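Local structure of kinesin-like protein Nod (3DC4) at residues A[106-112]-A[309-313]. The protein is a nonmotile kinesin that hydrolyses ATP, tracks microtubule ends through its motor domain, represented here, and is required for segregating non-exchange chromosomes in meiosis. Residues are numbered along the deposited sequence; the frame is centred on the assembly and turned at random.
Sequences TGKSYSM and LACIS. With MG (magnesium ion), chain B; ADP (adenosine-5'-diphosphate), chain C.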
loop_
_atom_site.group_PDB
_atom_site.type_symbol
_atom_site.label_atom_id
_atom_site.label_comp_id
_atom_site.label_asym_id
_atom_site.label_seq_id
_atom_site.Cartn_x
_atom_site.Cartn_y
_atom_site.Cartn_z
ATOM N N THR A 106 -0.007 7.882 12.710
ATOM C CA THR A 106 1.353 8.061 12.216
ATOM C C THR A 106 1.440 8.517 10.759
ATOM O O THR A 106 2.534 8.604 10.203
ATOM C CB THR A 106 2.163 6.762 12.393
ATOM O OG1 THR A 106 1.482 5.686 11.736
ATOM C CG2 THR A 106 2.317 6.431 13.879
ATOM N N GLY A 107 0.294 8.788 10.140
ATOM C CA GLY A 107 0.299 9.266 8.767
ATOM C C GLY A 107 0.018 8.280 7.645
ATOM O O GLY A 107 0.261 8.601 6.481
ATOM N N LYS A 108 -0.485 7.092 7.963
ATOM C CA LYS A 108 -0.775 6.108 6.926
ATOM C C LYS A 108 -1.774 6.643 5.894
ATOM O O LYS A 108 -1.474 6.688 4.699
ATOM C CB LYS A 108 -1.314 4.815 7.557
ATOM C CG LYS A 108 -0.328 4.122 8.503
ATOM C CD LYS A 108 -0.854 2.777 9.032
ATOM C CE LYS A 108 -2.136 2.937 9.840
ATOM N NZ LYS A 108 -1.985 3.824 11.007
ATOM N N SER A 109 -2.951 7.062 6.348
ATOM C CA SER A 109 -3.980 7.573 5.437
ATOM C C SER A 109 -3.502 8.813 4.697
ATOM O O SER A 109 -3.757 8.976 3.504
ATOM C CB SER A 109 -5.254 7.890 6.218
ATOM O OG SER A 109 -5.779 6.701 6.765
ATOM N N TYR A 110 -2.806 9.682 5.419
ATOM C CA TYR A 110 -2.255 10.897 4.836
ATOM C C TYR A 110 -1.300 10.546 3.692
ATOM O O TYR A 110 -1.420 11.089 2.592
ATOM C CB TYR A 110 -1.501 11.692 5.915
ATOM C CG TYR A 110 -0.738 12.886 5.387
ATOM C CD1 TYR A 110 -1.374 14.110 5.185
ATOM C CD2 TYR A 110 0.619 12.789 5.074
ATOM C CE1 TYR A 110 -0.677 15.211 4.693
ATOM C CE2 TYR A 110 1.323 13.881 4.574
ATOM C CZ TYR A 110 0.668 15.089 4.390
ATOM O OH TYR A 110 1.352 16.175 3.907
ATOM N N SER A 111 -0.375 9.622 3.949
ATOM C CA SER A 111 0.625 9.208 2.956
ATOM C C SER A 111 0.029 8.533 1.722
ATOM O O SER A 111 0.443 8.800 0.595
ATOM C CB SER A 111 1.646 8.256 3.603
ATOM O OG SER A 111 2.389 8.913 4.612
ATOM N N MET A 112 -0.948 7.661 1.933
ATOM C CA MET A 112 -1.537 6.942 0.817
ATOM C C MET A 112 -2.548 7.765 0.035
ATOM O O MET A 112 -2.896 7.413 -1.092
ATOM C CB MET A 112 -2.183 5.651 1.319
ATOM C CG MET A 112 -1.224 4.731 2.077
ATOM S SD MET A 112 0.383 4.573 1.252
ATOM C CE MET A 112 0.190 2.973 0.451
ATOM N N LEU A 309 5.373 0.627 3.536
ATOM C CA LEU A 309 5.624 1.966 4.049
ATOM C C LEU A 309 5.290 1.915 5.525
ATOM O O LEU A 309 4.113 1.889 5.908
ATOM C CB LEU A 309 4.756 3.026 3.363
ATOM C CG LEU A 309 4.937 4.460 3.897
ATOM C CD1 LEU A 309 6.388 4.911 3.723
ATOM C CD2 LEU A 309 4.013 5.413 3.129
ATOM N N ALA A 310 6.331 1.857 6.350
ATOM C CA ALA A 310 6.174 1.823 7.804
ATOM C C ALA A 310 6.080 3.252 8.282
ATOM O O ALA A 310 6.986 4.043 8.060
ATOM C CB ALA A 310 7.386 1.161 8.452
ATOM N N CYS A 311 4.975 3.590 8.920
ATOM C CA CYS A 311 4.802 4.931 9.439
ATOM C C CYS A 311 5.029 4.823 10.938
ATOM O O CYS A 311 4.444 3.955 11.585
ATOM C CB CYS A 311 3.383 5.430 9.155
ATOM S SG CYS A 311 3.045 5.698 7.342
ATOM N N ILE A 312 5.865 5.706 11.480
ATOM C CA ILE A 312 6.194 5.683 12.904
ATOM C C ILE A 312 6.101 7.031 13.593
ATOM O O ILE A 312 6.342 8.079 12.997
ATOM C CB ILE A 312 7.624 5.165 13.128
ATOM C CG1 ILE A 312 8.627 6.076 12.410
ATOM C CG2 ILE A 312 7.741 3.730 12.622
ATOM C CD1 ILE A 312 10.088 5.694 12.620
ATOM N N SER A 313 5.756 6.971 14.871
ATOM C CA SER A 313 5.644 8.151 15.700
ATOM C C SER A 313 7.030 8.526 16.222
ATOM O O SER A 313 7.855 7.657 16.502
ATOM C CB SER A 313 4.724 7.855 16.882
ATOM O OG SER A 313 4.694 8.951 17.768
HETATM MG MG MG B . -5.948 5.999 8.788
HETATM P PB ADP C . -3.195 7.305 10.408
HETATM O O1B ADP C . -1.982 6.467 10.373
HETATM O O2B ADP C . -3.983 7.107 9.068
HETATM O O3B ADP C . -4.080 6.792 11.741
HETATM P PA ADP C . -3.310 9.904 9.497
HETATM O O1A ADP C . -2.823 9.495 8.194
HETATM O O2A ADP C . -4.893 9.909 9.542
HETATM O O3A ADP C . -2.724 8.851 10.621
HETATM O "O5'" ADP C . -2.701 11.337 9.862
HETATM C "C5'" ADP C . -3.203 11.769 11.133
HETATM C "C4'" ADP C . -3.154 13.299 11.178
HETATM O "O4'" ADP C . -1.791 13.774 11.043
HETATM C "C3'" ADP C . -3.970 13.919 9.982
HETATM O "O3'" ADP C . -4.312 15.276 10.233
HETATM C "C2'" ADP C . -2.776 14.070 8.951
HETATM O "O2'" ADP C . -3.055 15.107 7.997
HETATM C "C1'" ADP C . -1.601 14.544 9.846
HETATM N N9 ADP C . -0.317 14.184 9.246
HETATM C C8 ADP C . 0.272 12.941 9.267
HETATM N N7 ADP C . 1.352 12.928 8.518
HETATM C C5 ADP C . 1.628 14.206 8.146
HETATM C C6 ADP C . 2.620 14.830 7.348
HETATM N N6 ADP C . 3.724 14.113 6.919
HETATM N N1 ADP C . 2.486 16.142 7.042
HETATM C C2 ADP C . 1.500 16.879 7.561
HETATM N N3 ADP C . 0.530 16.338 8.291
HETATM C C4 ADP C . 0.523 15.025 8.563
HETATM O O HOH W 1 -6.238 5.778 11.119
HETATM O O HOH W 2 -6.663 8.250 9.397
HETATM O O HOH W 3 -8.125 5.317 8.350
HETATM O O HOH W 4 -4.689 4.085 8.371
#
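The ring of Y110 lies over the adenine of ADP, whose C5 is 3.5 Å above the ring plane, displaced from its centre; the Y110 OH, at the far end, is hydrogen-bonded to H124. Y110 directly follows the P-loop (Walker A) of the kinesin motor domain, on the helix that the loop leads into. With CG anti to the backbone N (chi1 173°), the ring extends along the base rather than toward strand 309-312. An alanine here would remove the ring and is likely to leave that face of the adenine without its cover and H124 without its hydroxyl partner. The strand-loop-helix turn wraps the phosphates: the amides of G107, K108 and S109, and that of Y110 just beyond, donate to ADP, and K108 NZ reaches O1B at 2.7 Å. S109 OG binds magnesium at 2.1 Å and is also bonded to D241.

Strand 309-312, beside strand 96-101 in the central sheet, meets the loop and the start of the helix by van der Waals contact. C311 fills the centre: its CB lies 3.2 Å from T106 OG1, a hydroxyl bonded to Q103 O, while its SG sits 3.9 Å from K108 CG. T106 CG2 reaches along the backbone to S313 N. Two residues before C311, L309 CD2 packs on S111 CB at 3.7 Å. S111 OG also bonds to R29, and it approaches G107 O at 2.8 Å from the face opposite S111 N, 36° out of the carbonyl plane.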